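PDB 4ZRX: F5/8 type C domain protein from Bacteroides ovatus, which is a putative alpha-L-fucosidase, probably hydrolysing alpha-L-fucosyl linkages of glycans, with an F5/8 type C domain that may bind carbohydrate. Local coordinates for residues 311-315 / 348-352; 511-515 / 573-579; 162-166 / 203-207; 74-80 / 331-337; 269-274 / 445-449. The contacts are given in a common frame with arbitrary orientation. Numbering follows the deposited sequence.

Interactions 1, 3 and 4 belong to the fucosidase TIM barrel. Interactions 1 and 4 have centres about 23 Å apart, their segments alternate along the chain, and both involve helix 339-356 or the loop leading into it. Interaction 3 lies inside the long loop closed by interaction 4, about 30 Å away between centres. Interaction 5 ties the barrel region to a strand of the following beta sandwich; its centre and that of interaction 4 are about 47 Å apart, across the chain's centre. Interaction 2 sits in the C-terminal F5/8 type C domain, its nearest atoms about 16 Å from interaction 1 and its centre about 59 Å from that of interaction 3. A bound 1,2-ethanediol lies at interaction 1.

Interaction 1: 311-315 / 348-352; sequences LSDIY and FADYR. With EDO (1,2-ethanediol), chain G.
Residues 311-315 and 348-352 are both regular helix, crossing at -54° with axes 11.0 Å apart at closest approach; Leu311 and Phe348 have the nearest CA atoms, 7.1 Å apart. Phe348 (chi1 t) fills the gap and buries the most surface. Leu311 CB sits over its face, 3.9 Å from the ring centroid and 7° off the normal, while Tyr315 CB touches the ring edge at Phe348 CZ, 3.9 Å. These are helices 308-316 and 339-356, which precede and follow strand 324-328, so they are successive outer helices of the TIM barrel. One turn after Phe348, Arg352 (chi1 m, chi2 t) lays its aliphatic part on the Tyr315 ring (chi1 t), with CD 3.7 Å from the centroid and 13° off the normal. Arg352 NE then donates to O2 of 1,2-ethanediol, probably from the crystallisation liquor, at 2.8 Å, and Arg352 NH2 bonds Ala87 O. Tyr351 (chi1 t) brings CE2 within 3.4 Å of Ser312 OG, and its hydroxyl is hydrogen-bonded to the carbonyl of Glu461.

Interaction 2: 511-515 / 573-579; sequences KPTMA and AKVNMNE
Segment 511-515 begins with a type I turn, Lys511 to Met514 (selenomethionine), closed by Met514 N to Lys511 O at 3.2 Å; 573-579 is extended up to Asn576 and ends in a 3-10 turn. The closest CA atoms, 5.1 Å apart, are those of Ala573 and Ala515. Ala573 puts CB 4.1 Å from Ala515 CB, and its CA makes a CA-H...O contact of 3.5 Å with Thr513 O. Next, Lys574 N donates to Thr513 O at 3.0 Å and, weakly, to Thr513 OG1 at 3.3 Å. Val575 (chi1 t) places CG2 4.1 Å from Ala515 CB and leans on Tyr503. Asn576 OD1 accepts from Asn578 N at 3.0 Å, an Asx turn, and Asn576 N donates to Glu579 OE1 at 2.9 Å. Glu579 (m, t) points toward Lys511 (chi1 p, then t, t, t), whose NZ is 2.7 Å from Glu579 OE2. One water donates to Lys574 O (2.7 Å) and Glu579 OE1 (2.6 Å). In this F5/8 type C beta sandwich a backbone hydrogen bond, a small apolar patch and a salt bridge join two inter-strand loops; Glu579 OE2 also takes the Ser506 amide, so one carboxylate serves both the Lys511 end and the 576-579 turn.

Interaction 3: 162-166 / 203-207; sequences NDFFI and AFYQT
Two helical segments run nearly side by side, their N-to-C directions 19° apart (signed crossing -19°) and their axes 10.6 Å apart at closest; the nearest CA pair is Ile166 and Phe204, 6.3 Å. Phe204 carries the largest share of the buried area. With chi1 m and chi2 -13° its ring reaches across to helix 158-174, where Phe165 CD2 lies over one face, 3.5 Å from Phe204 CZ. The two rings have centroids 4.5 Å apart and planes at 37°, an oblique pairing. Asn162 OD1 also approaches Phe204 CZ, at 3.3 Å, although the amide of Asn162 is engaged with Val198 O and Asp200 N in the loop just before helix 201-211. Ile166 (m, t), with the next largest burial, spreads along the second helix: CG1 meets Phe204 CD1 at 3.7 Å, CD1 meets Ala203 CB at 3.7 Å and CG2 approaches Thr207 OG1 at 3.8 Å. Phe165 (chi1 t) completes the apolar patch and also meets the ring of Phe184, in strand 181-184. That strand lies in sequence between the two helices, with 140-145 before and 216-219 after, all parallel and adjacent in the sheet. Consecutive beta-alpha units, linked in beta-alpha-beta crossovers, with neighbouring outer helices nearly parallel, build a TIM barrel.

Interaction 4: 74-80 / 331-337; sequences ELDAEQW and PDRRGLI
Residues 74-76 lead into the helix that starts at Ala77, and loop 331-337 has a type I turn from Asp332 to Gly335; Leu75 and Gly335 have CA atoms only 3.9 Å apart. Gly335 (phi 73°, psi 37°) has no room for a CB against Leu75 CA. Its carbonyl is shared: Asp76 N donates to Gly335 O at 3.2 Å and Trp80 NE1 at 2.8 Å, with Leu75 CA at 3.5 Å as a CA-H...O contact. Arg334 O takes Glu74 N at 2.9 Å. The Gln79 amide binds Ile337 twice, OE1 accepting from Ile337 N (2.9 Å) and NE2 donating to Ile337 O (3.0 Å). Asp332 steadies the turn: OD1 accepts from Leu336 N (3.1 Å), OD2 from Arg334 NE (2.9 Å) and NH2 (2.8 Å), a two-pronged salt bridge. Asp76 OD1 N-caps the helix, weakly accepting from Gln79 N (3.3 Å). Water bridges Glu74 OE2 and Arg334 NH1, which also pairs with Glu339. Pro331 CG lies over the Trp80 six-membered ring (chi1 m), 3.8 Å from its centroid. Thus the loop between barrel strand 324-328 and helix 339-356 meets helix 77-86, with Trp80 and Pro331 on Leu48 of strand 44-48.

Interaction 5: 269-274 / 445-449; sequences GSRKIL and ECRLT
Segment 269-274 is a loop running into a weakly bonded helical turn from Arg271, N-capped by Ser270, whose OG accepts from Ile273 N at 3.3 Å and is itself hydrogen-bonded to Asp267. Segment 445-449 is the end of strand 438-446 and the turn after it. The nearest CA atoms, Arg271 and Arg447, are 9.5 Å apart. The direct hydrogen bond runs from Arg447 NH2 to Gly269 O, 2.9 Å; Arg447 reaches it almost fully extended (m, t, t). One water donates to Gly269 O (2.7 Å) and accepts from Arg447 NH1 (2.8 Å); another accepts from Arg271 N (3.0 Å) and Arg447 NH2 (3.1 Å). This joins the fucosidase-family barrel region to the antiparallel beta sandwich that follows. Among charges, Arg271 NE and Arg447 NE are 4.4 Å apart, yet both form salt bridges with Glu402, which offsets their repulsion, and Arg447 makes a cation-pi contact with Trp239. In packing, Leu274 CD1 covers one face of the Arg447 guanidinium, 4.2 Å from NH1.

Interaction 1: 311-315 / 348-352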
# COMPACT_ATOMS: atom_id res chain seq x y z
N LEU A 311 0.20 -8.55 0.13
CA LEU A 311 -0.51 -7.79 1.15
C LEU A 311 0.23 -7.80 2.49
O LEU A 311 0.35 -6.78 3.17
CB LEU A 311 -1.94 -8.32 1.33
CG LEU A 311 -2.83 -8.06 0.11
CD1 LEU A 311 -4.17 -8.71 0.39
CD2 LEU A 311 -3.10 -6.58 -0.08
N SER A 312 0.78 -8.97 2.83
CA SER A 312 1.61 -9.06 4.03
C SER A 312 2.82 -8.16 3.94
O SER A 312 3.14 -7.39 4.91
CB SER A 312 2.06 -10.53 4.23
OG SER A 312 3.00 -10.61 5.28
N ASP A 313 3.48 -8.15 2.80
CA ASP A 313 4.64 -7.28 2.61
C ASP A 313 4.24 -5.83 2.71
O ASP A 313 4.96 -5.02 3.33
CB ASP A 313 5.40 -7.54 1.32
CG ASP A 313 6.12 -8.92 1.31
OD1 ASP A 313 6.46 -9.51 2.37
OD2 ASP A 313 6.32 -9.39 0.18
N ILE A 314 3.11 -5.49 2.10
CA ILE A 314 2.59 -4.12 2.28
C ILE A 314 2.38 -3.79 3.74
O ILE A 314 2.77 -2.71 4.18
CB ILE A 314 1.30 -3.89 1.43
CG1 ILE A 314 1.68 -3.80 -0.05
CG2 ILE A 314 0.56 -2.62 1.83
CD1 ILE A 314 0.54 -3.96 -1.01
N TYR A 315 1.73 -4.65 4.51
CA TYR A 315 1.50 -4.44 5.92
C TYR A 315 2.80 -4.15 6.67
O TYR A 315 2.93 -3.16 7.39
CB TYR A 315 0.73 -5.65 6.47
CG TYR A 315 0.37 -5.52 7.90
CD1 TYR A 315 -0.75 -4.78 8.32
CD2 TYR A 315 1.18 -6.07 8.87
CE1 TYR A 315 -1.08 -4.62 9.66
CE2 TYR A 315 0.82 -5.97 10.23
CZ TYR A 315 -0.28 -5.22 10.60
OH TYR A 315 -0.63 -5.08 11.94
N PHE A 348 -5.82 -12.67 4.63
CA PHE A 348 -4.92 -11.66 5.17
C PHE A 348 -5.19 -11.49 6.65
O PHE A 348 -4.26 -11.42 7.46
CB PHE A 348 -5.14 -10.41 4.34
CG PHE A 348 -4.29 -9.20 4.69
CD1 PHE A 348 -2.95 -9.31 5.11
CD2 PHE A 348 -4.81 -7.92 4.48
CE1 PHE A 348 -2.20 -8.19 5.35
CE2 PHE A 348 -4.08 -6.78 4.76
CZ PHE A 348 -2.75 -6.90 5.18
N ALA A 349 -6.47 -11.43 7.03
CA ALA A 349 -6.83 -11.30 8.43
C ALA A 349 -6.38 -12.54 9.22
O ALA A 349 -5.87 -12.42 10.32
CB ALA A 349 -8.35 -11.08 8.61
N ASP A 350 -6.56 -13.72 8.66
CA ASP A 350 -6.16 -14.94 9.36
C ASP A 350 -4.64 -14.97 9.53
O ASP A 350 -4.13 -15.36 10.58
CB ASP A 350 -6.60 -16.18 8.58
CG ASP A 350 -8.09 -16.44 8.63
OD1 ASP A 350 -8.83 -15.84 9.42
OD2 ASP A 350 -8.52 -17.29 7.83
N TYR A 351 -3.90 -14.52 8.51
CA TYR A 351 -2.44 -14.47 8.61
C TYR A 351 -1.95 -13.51 9.72
O TYR A 351 -1.08 -13.87 10.51
CB TYR A 351 -1.84 -14.11 7.28
CG TYR A 351 -0.35 -14.10 7.32
CD1 TYR A 351 0.34 -15.28 7.35
CD2 TYR A 351 0.37 -12.91 7.40
CE1 TYR A 351 1.74 -15.28 7.45
CE2 TYR A 351 1.74 -12.90 7.49
CZ TYR A 351 2.42 -14.09 7.53
OH TYR A 351 3.83 -14.12 7.63
N ARG A 352 -2.50 -12.33 9.75
CA ARG A 352 -2.16 -11.37 10.83
C ARG A 352 -2.54 -11.94 12.19
O ARG A 352 -1.78 -11.81 13.13
CB ARG A 352 -2.81 -10.07 10.60
CG ARG A 352 -2.36 -9.38 9.30
CD ARG A 352 -2.65 -7.91 9.32
NE ARG A 352 -4.02 -7.66 9.77
CZ ARG A 352 -5.12 -7.80 9.06
NH1 ARG A 352 -5.05 -7.99 7.75
NH2 ARG A 352 -6.29 -7.64 9.66
C1 EDO G . -3.43 -8.04 14.11
O1 EDO G . -4.22 -9.11 13.58
C2 EDO G . -3.01 -7.15 12.95
O2 EDO G . -4.12 -6.51 12.30

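Interaction 2: 511-515 / 573-579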
# COMPACT_ATOMS: atom_id res chain seq x y z
N LYS A 511 17.78 -8.72 -23.90
CA LYS A 511 19.07 -8.86 -23.23
C LYS A 511 20.06 -9.51 -24.18
O LYS A 511 19.63 -10.36 -24.98
CB LYS A 511 18.94 -9.72 -21.96
CG LYS A 511 18.16 -11.03 -22.16
CD LYS A 511 17.92 -11.75 -20.84
CE LYS A 511 17.06 -12.99 -21.06
NZ LYS A 511 16.87 -13.71 -19.77
N PRO A 512 21.37 -9.17 -24.08
CA PRO A 512 22.40 -9.81 -24.92
C PRO A 512 22.44 -11.33 -24.87
O PRO A 512 22.79 -11.97 -25.85
CB PRO A 512 23.72 -9.27 -24.34
CG PRO A 512 23.36 -7.95 -23.79
CD PRO A 512 21.93 -8.02 -23.33
N THR A 513 22.08 -11.89 -23.72
CA THR A 513 22.17 -13.33 -23.49
C THR A 513 20.92 -14.18 -23.91
O THR A 513 20.85 -15.40 -23.66
CB THR A 513 22.48 -13.56 -22.01
OG1 THR A 513 22.77 -14.94 -21.80
CG2 THR A 513 21.31 -13.19 -21.16
N MSE A 514 19.91 -13.53 -24.48
CA MSE A 514 18.65 -14.22 -24.82
C MSE A 514 18.85 -15.23 -25.96
O MSE A 514 19.77 -15.09 -26.77
CB MSE A 514 17.57 -13.22 -25.22
CG MSE A 514 17.80 -12.50 -26.55
SE MSE A 514 16.70 -10.90 -26.68
CE MSE A 514 14.99 -11.64 -25.96
N ALA A 515 17.97 -16.23 -26.01
CA ALA A 515 17.99 -17.20 -27.11
C ALA A 515 17.45 -16.58 -28.40
O ALA A 515 16.44 -15.83 -28.37
CB ALA A 515 17.19 -18.42 -26.76
N ALA A 573 23.45 -19.00 -25.47
CA ALA A 573 22.38 -18.33 -24.73
C ALA A 573 22.28 -18.85 -23.32
O ALA A 573 22.71 -19.96 -23.02
CB ALA A 573 21.03 -18.49 -25.44
N LYS A 574 21.73 -18.02 -22.44
CA LYS A 574 21.34 -18.44 -21.12
C LYS A 574 19.83 -18.39 -21.01
O LYS A 574 19.20 -17.30 -21.16
CB LYS A 574 21.92 -17.52 -20.05
CG LYS A 574 23.44 -17.61 -19.91
CD LYS A 574 23.92 -16.70 -18.78
CE LYS A 574 25.34 -17.03 -18.34
NZ LYS A 574 26.33 -16.70 -19.40
N VAL A 575 19.28 -19.53 -20.65
CA VAL A 575 17.84 -19.68 -20.50
C VAL A 575 17.56 -20.26 -19.12
O VAL A 575 18.24 -21.18 -18.70
CB VAL A 575 17.30 -20.58 -21.66
CG1 VAL A 575 15.78 -20.69 -21.62
CG2 VAL A 575 17.69 -19.97 -22.99
N ASN A 576 16.57 -19.72 -18.43
CA ASN A 576 16.12 -20.20 -17.12
C ASN A 576 14.90 -21.08 -17.33
O ASN A 576 14.11 -20.86 -18.25
CB ASN A 576 15.72 -19.00 -16.22
CG ASN A 576 15.53 -19.37 -14.70
OD1 ASN A 576 14.44 -19.81 -14.24
ND2 ASN A 576 16.58 -19.11 -13.91
N MSE A 577 14.71 -22.05 -16.46
CA MSE A 577 13.51 -22.86 -16.50
C MSE A 577 12.17 -22.05 -16.48
O MSE A 577 11.16 -22.47 -17.07
CB MSE A 577 13.56 -23.82 -15.32
CG MSE A 577 12.63 -24.95 -15.47
SE MSE A 577 13.07 -26.34 -14.16
CE MSE A 577 12.13 -25.62 -12.63
N ASN A 578 12.16 -20.93 -15.75
CA ASN A 578 10.98 -20.05 -15.68
C ASN A 578 10.68 -19.32 -17.00
O ASN A 578 9.59 -18.74 -17.12
CB ASN A 578 11.10 -19.01 -14.53
CG ASN A 578 10.70 -19.59 -13.15
OD1 ASN A 578 9.96 -20.57 -13.04
ND2 ASN A 578 11.18 -18.95 -12.08
N GLU A 579 11.62 -19.35 -17.97
CA GLU A 579 11.40 -18.78 -19.30
C GLU A 579 10.87 -19.81 -20.32
O GLU A 579 10.77 -19.48 -21.50
CB GLU A 579 12.73 -18.23 -19.84
CG GLU A 579 13.29 -17.11 -18.90
CD GLU A 579 14.60 -16.55 -19.40
OE1 GLU A 579 15.56 -17.31 -19.59
OE2 GLU A 579 14.69 -15.31 -19.59
O HOH W 1 16.76 -16.34 -21.72

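Interaction 3: 162-166 / 203-207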
# COMPACT_ATOMS: atom_id res chain seq x y z
N ASN A 162 -15.82 27.36 -3.84
CA ASN A 162 -15.52 27.19 -2.44
C ASN A 162 -16.78 27.10 -1.62
O ASN A 162 -16.91 26.24 -0.78
CB ASN A 162 -14.59 28.29 -1.95
CG ASN A 162 -13.15 28.07 -2.42
OD1 ASN A 162 -12.67 26.93 -2.49
ND2 ASN A 162 -12.43 29.14 -2.65
N ASP A 163 -17.77 27.97 -1.90
CA ASP A 163 -19.07 27.90 -1.19
C ASP A 163 -19.76 26.57 -1.45
O ASP A 163 -20.33 25.96 -0.54
CB ASP A 163 -20.01 29.05 -1.64
CG ASP A 163 -21.40 29.00 -0.97
OD1 ASP A 163 -21.52 29.49 0.18
OD2 ASP A 163 -22.39 28.54 -1.59
N PHE A 164 -19.75 26.17 -2.71
CA PHE A 164 -20.38 24.92 -3.19
C PHE A 164 -19.77 23.71 -2.45
O PHE A 164 -20.47 22.84 -1.96
CB PHE A 164 -20.10 24.86 -4.72
CG PHE A 164 -20.52 23.56 -5.42
CD1 PHE A 164 -21.79 23.39 -5.93
CD2 PHE A 164 -19.61 22.54 -5.59
CE1 PHE A 164 -22.13 22.20 -6.62
CE2 PHE A 164 -19.91 21.44 -6.25
CZ PHE A 164 -21.19 21.24 -6.74
N PHE A 165 -18.46 23.73 -2.40
CA PHE A 165 -17.67 22.69 -1.71
C PHE A 165 -18.00 22.63 -0.25
O PHE A 165 -18.22 21.56 0.29
CB PHE A 165 -16.20 22.90 -1.94
CG PHE A 165 -15.33 21.67 -1.58
CD1 PHE A 165 -15.23 20.60 -2.46
CD2 PHE A 165 -14.71 21.60 -0.36
CE1 PHE A 165 -14.48 19.50 -2.13
CE2 PHE A 165 -13.92 20.50 -0.02
CZ PHE A 165 -13.82 19.44 -0.93
N ILE A 166 -18.08 23.80 0.41
CA ILE A 166 -18.44 23.81 1.80
C ILE A 166 -19.84 23.29 1.97
O ILE A 166 -20.12 22.63 2.96
CB ILE A 166 -18.26 25.26 2.43
CG1 ILE A 166 -16.76 25.53 2.55
CG2 ILE A 166 -18.93 25.37 3.79
CD1 ILE A 166 -16.41 26.97 2.89
N ALA A 203 -11.18 27.57 5.35
CA ALA A 203 -12.61 27.50 5.60
C ALA A 203 -13.10 26.07 5.62
O ALA A 203 -14.00 25.74 6.40
CB ALA A 203 -13.41 28.35 4.59
N PHE A 204 -12.52 25.21 4.78
CA PHE A 204 -12.90 23.81 4.78
C PHE A 204 -12.50 23.23 6.12
O PHE A 204 -13.24 22.44 6.73
CB PHE A 204 -12.20 22.99 3.69
CG PHE A 204 -12.38 23.49 2.26
CD1 PHE A 204 -13.32 24.46 1.92
CD2 PHE A 204 -11.61 22.92 1.25
CE1 PHE A 204 -13.44 24.90 0.60
CE2 PHE A 204 -11.72 23.34 -0.06
CZ PHE A 204 -12.64 24.37 -0.39
N TYR A 205 -11.32 23.61 6.58
CA TYR A 205 -10.87 23.10 7.90
C TYR A 205 -11.73 23.57 9.05
O TYR A 205 -12.01 22.81 9.98
CB TYR A 205 -9.38 23.45 8.14
CG TYR A 205 -8.70 22.65 9.27
CD1 TYR A 205 -9.17 21.40 9.69
CD2 TYR A 205 -7.59 23.17 9.89
CE1 TYR A 205 -8.49 20.68 10.71
CE2 TYR A 205 -6.95 22.52 10.93
CZ TYR A 205 -7.40 21.27 11.32
OH TYR A 205 -6.74 20.60 12.33
N GLN A 206 -12.15 24.83 9.01
CA GLN A 206 -13.02 25.35 10.07
C GLN A 206 -14.36 24.62 10.11
O GLN A 206 -14.84 24.27 11.19
CB GLN A 206 -13.21 26.88 9.96
CG GLN A 206 -11.93 27.73 10.02
CD GLN A 206 -10.92 27.29 11.08
OE1 GLN A 206 -9.73 27.04 10.77
NE2 GLN A 206 -11.39 27.13 12.31
N THR A 207 -14.87 24.22 8.93
CA THR A 207 -16.09 23.44 8.87
C THR A 207 -15.93 22.12 9.54
O THR A 207 -16.78 21.70 10.32
CB THR A 207 -16.53 23.28 7.40
OG1 THR A 207 -16.71 24.56 6.81
CG2 THR A 207 -17.83 22.49 7.24

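Interaction 4: 74-80 / 331-337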
# COMPACT_ATOMS: atom_id res chain seq x y z
N GLU A 74 -27.74 -4.78 -6.61
CA GLU A 74 -28.18 -5.31 -5.33
C GLU A 74 -27.31 -4.78 -4.19
O GLU A 74 -26.78 -5.55 -3.38
CB GLU A 74 -28.19 -6.82 -5.32
CG GLU A 74 -26.91 -7.46 -5.79
CD GLU A 74 -26.91 -8.98 -5.69
OE1 GLU A 74 -27.09 -9.53 -4.58
OE2 GLU A 74 -26.69 -9.62 -6.73
N LEU A 75 -27.23 -3.47 -4.11
CA LEU A 75 -26.25 -2.85 -3.24
C LEU A 75 -26.54 -3.28 -1.79
O LEU A 75 -27.71 -3.27 -1.34
CB LEU A 75 -26.28 -1.36 -3.36
CG LEU A 75 -25.22 -0.61 -2.55
CD1 LEU A 75 -24.64 0.58 -3.35
CD2 LEU A 75 -25.73 -0.14 -1.22
N ASP A 76 -25.48 -3.62 -1.06
CA ASP A 76 -25.60 -4.01 0.33
C ASP A 76 -24.38 -3.52 1.09
O ASP A 76 -23.32 -4.21 1.14
CB ASP A 76 -25.78 -5.50 0.38
CG ASP A 76 -26.01 -6.02 1.79
OD1 ASP A 76 -25.99 -5.25 2.77
OD2 ASP A 76 -26.15 -7.25 1.88
N ALA A 77 -24.50 -2.34 1.69
CA ALA A 77 -23.44 -1.77 2.48
C ALA A 77 -23.15 -2.50 3.80
O ALA A 77 -22.00 -2.43 4.30
CB ALA A 77 -23.66 -0.33 2.76
N GLU A 78 -24.13 -3.24 4.32
CA GLU A 78 -23.89 -4.14 5.46
C GLU A 78 -22.88 -5.23 5.08
O GLU A 78 -22.05 -5.61 5.88
CB GLU A 78 -25.13 -4.82 6.05
CG GLU A 78 -26.16 -3.89 6.62
CD GLU A 78 -27.27 -4.63 7.44
OE1 GLU A 78 -27.13 -5.83 7.67
OE2 GLU A 78 -28.24 -3.98 7.86
N GLN A 79 -22.95 -5.71 3.83
CA GLN A 79 -22.00 -6.71 3.35
C GLN A 79 -20.60 -6.13 3.30
O GLN A 79 -19.63 -6.77 3.69
CB GLN A 79 -22.43 -7.26 2.00
CG GLN A 79 -21.55 -8.36 1.46
CD GLN A 79 -20.58 -7.95 0.32
OE1 GLN A 79 -20.31 -6.78 0.06
NE2 GLN A 79 -20.08 -8.97 -0.38
N TRP A 80 -20.51 -4.87 2.87
CA TRP A 80 -19.22 -4.20 2.89
C TRP A 80 -18.64 -4.13 4.32
O TRP A 80 -17.50 -4.48 4.57
CB TRP A 80 -19.26 -2.77 2.33
CG TRP A 80 -19.91 -2.54 1.03
CD1 TRP A 80 -20.35 -3.47 0.16
CD2 TRP A 80 -20.20 -1.28 0.46
NE1 TRP A 80 -20.90 -2.85 -0.95
CE2 TRP A 80 -20.85 -1.51 -0.76
CE3 TRP A 80 -19.98 0.05 0.86
CZ2 TRP A 80 -21.29 -0.48 -1.57
CZ3 TRP A 80 -20.45 1.05 0.04
CH2 TRP A 80 -21.08 0.77 -1.16
N PRO A 331 -16.21 -1.83 -4.21
CA PRO A 331 -17.45 -2.55 -4.51
C PRO A 331 -17.72 -2.56 -6.01
O PRO A 331 -17.37 -1.64 -6.74
CB PRO A 331 -18.51 -1.76 -3.75
CG PRO A 331 -17.76 -1.10 -2.63
CD PRO A 331 -16.43 -0.70 -3.28
N ASP A 332 -18.35 -3.63 -6.47
CA ASP A 332 -18.59 -3.86 -7.87
C ASP A 332 -19.95 -3.31 -8.39
O ASP A 332 -20.60 -2.49 -7.70
CB ASP A 332 -18.43 -5.37 -8.12
CG ASP A 332 -19.54 -6.20 -7.57
OD1 ASP A 332 -20.55 -5.69 -7.06
OD2 ASP A 332 -19.38 -7.45 -7.71
N ARG A 333 -20.34 -3.72 -9.61
CA ARG A 333 -21.59 -3.19 -10.20
C ARG A 333 -22.85 -3.77 -9.58
O ARG A 333 -23.96 -3.25 -9.81
CB ARG A 333 -21.60 -3.37 -11.71
CG ARG A 333 -20.53 -2.59 -12.39
CD ARG A 333 -20.63 -2.69 -13.90
NE ARG A 333 -19.46 -2.07 -14.53
CZ ARG A 333 -19.19 -2.07 -15.82
NH1 ARG A 333 -20.05 -2.63 -16.68
NH2 ARG A 333 -18.06 -1.50 -16.26
N ARG A 334 -22.71 -4.82 -8.77
CA ARG A 334 -23.82 -5.27 -7.89
C ARG A 334 -23.95 -4.37 -6.68
O ARG A 334 -24.95 -4.39 -5.98
CB ARG A 334 -23.59 -6.70 -7.43
CG ARG A 334 -23.49 -7.66 -8.57
CD ARG A 334 -23.13 -9.04 -8.06
NE ARG A 334 -21.75 -9.09 -7.60
CZ ARG A 334 -21.16 -10.12 -6.98
NH1 ARG A 334 -21.78 -11.26 -6.78
NH2 ARG A 334 -19.91 -10.00 -6.60
N GLY A 335 -22.92 -3.55 -6.42
CA GLY A 335 -22.81 -2.90 -5.11
C GLY A 335 -22.40 -3.81 -3.96
O GLY A 335 -22.84 -3.64 -2.82
N LEU A 336 -21.50 -4.74 -4.25
CA LEU A 336 -21.00 -5.73 -3.30
C LEU A 336 -19.48 -5.79 -3.40
O LEU A 336 -18.90 -5.54 -4.47
CB LEU A 336 -21.53 -7.11 -3.68
CG LEU A 336 -23.05 -7.33 -3.56
CD1 LEU A 336 -23.38 -8.74 -4.10
CD2 LEU A 336 -23.45 -7.18 -2.16
N ILE A 337 -18.83 -6.11 -2.29
CA ILE A 337 -17.41 -6.52 -2.36
C ILE A 337 -17.38 -7.88 -3.02
O ILE A 337 -18.16 -8.76 -2.67
CB ILE A 337 -16.75 -6.54 -0.97
CG1 ILE A 337 -16.71 -5.11 -0.41
CG2 ILE A 337 -15.31 -7.06 -1.10
CD1 ILE A 337 -16.12 -5.01 1.06
O HOH W 2 -24.80 -11.80 -6.62

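Interaction 5: 269-274 / 445-449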
# COMPACT_ATOMS: atom_id res chain seq x y z
N GLY A 269 12.90 14.55 7.38
CA GLY A 269 13.11 14.97 8.77
C GLY A 269 14.41 14.66 9.47
O GLY A 269 14.43 14.80 10.68
N SER A 270 15.46 14.27 8.74
CA SER A 270 16.76 14.00 9.40
C SER A 270 17.32 15.29 9.99
O SER A 270 16.92 16.38 9.63
CB SER A 270 17.79 13.50 8.42
OG SER A 270 18.13 14.54 7.51
N ARG A 271 18.31 15.16 10.88
CA ARG A 271 18.93 16.38 11.42
C ARG A 271 19.58 17.23 10.34
O ARG A 271 19.60 18.47 10.44
CB ARG A 271 20.04 16.05 12.44
CG ARG A 271 19.51 15.36 13.67
CD ARG A 271 20.62 15.31 14.77
NE ARG A 271 20.23 14.43 15.86
CZ ARG A 271 20.71 14.48 17.10
NH1 ARG A 271 21.55 15.47 17.46
NH2 ARG A 271 20.31 13.62 18.01
N LYS A 272 20.10 16.58 9.32
CA LYS A 272 20.68 17.31 8.19
C LYS A 272 19.67 18.26 7.59
O LYS A 272 19.98 19.43 7.35
CB LYS A 272 21.14 16.31 7.15
CG LYS A 272 21.76 16.84 5.87
CD LYS A 272 21.90 15.59 4.91
CE LYS A 272 21.86 15.89 3.46
NZ LYS A 272 23.17 16.52 3.08
N ILE A 273 18.46 17.77 7.31
CA ILE A 273 17.49 18.64 6.68
C ILE A 273 16.89 19.68 7.64
O ILE A 273 16.43 20.73 7.20
CB ILE A 273 16.46 17.81 5.89
CG1 ILE A 273 15.86 18.64 4.76
CG2 ILE A 273 15.36 17.16 6.77
CD1 ILE A 273 15.52 17.74 3.55
N LEU A 274 16.91 19.42 8.96
CA LEU A 274 16.55 20.46 9.94
C LEU A 274 17.32 21.74 9.80
O LEU A 274 16.79 22.82 10.12
CB LEU A 274 16.75 19.98 11.37
CG LEU A 274 15.73 18.97 11.84
CD1 LEU A 274 16.04 18.55 13.30
CD2 LEU A 274 14.33 19.58 11.74
N GLU A 445 21.34 5.88 18.58
CA GLU A 445 21.25 7.33 18.44
C GLU A 445 19.84 7.77 18.73
O GLU A 445 18.92 7.15 18.25
CB GLU A 445 21.60 7.78 17.02
CG GLU A 445 23.05 7.58 16.57
CD GLU A 445 23.21 7.95 15.10
OE1 GLU A 445 22.56 8.95 14.64
OE2 GLU A 445 23.92 7.21 14.38
N CYS A 446 19.69 8.89 19.43
CA CYS A 446 18.35 9.46 19.62
C CYS A 446 18.45 10.92 19.92
O CYS A 446 19.55 11.42 20.28
CB CYS A 446 17.58 8.74 20.69
SG CYS A 446 18.36 8.74 22.36
N ARG A 447 17.33 11.60 19.76
CA ARG A 447 17.19 12.98 20.13
C ARG A 447 16.79 13.06 21.58
O ARG A 447 15.82 12.42 21.99
CB ARG A 447 16.14 13.65 19.24
CG ARG A 447 16.52 13.50 17.76
CD ARG A 447 15.41 14.03 16.84
NE ARG A 447 15.86 13.96 15.46
CZ ARG A 447 15.23 14.45 14.40
NH1 ARG A 447 14.04 15.05 14.50
NH2 ARG A 447 15.79 14.29 13.21
N LEU A 448 17.51 13.89 22.36
CA LEU A 448 17.24 13.96 23.81
C LEU A 448 17.19 12.54 24.40
O LEU A 448 18.06 11.76 24.08
CB LEU A 448 15.99 14.71 24.12
CG LEU A 448 15.90 16.17 23.68
CD1 LEU A 448 14.63 16.86 24.23
CD2 LEU A 448 17.14 16.99 24.08
N THR A 449 16.23 12.24 25.30
CA THR A 449 16.06 10.90 25.85
C THR A 449 14.94 10.18 25.14
O THR A 449 13.83 10.71 25.06
CB THR A 449 15.79 11.02 27.35
OG1 THR A 449 16.90 11.66 27.97
CG2 THR A 449 15.63 9.67 28.01
O HOH W 3 12.54 15.94 12.28
O HOH W 4 18.10 12.44 12.23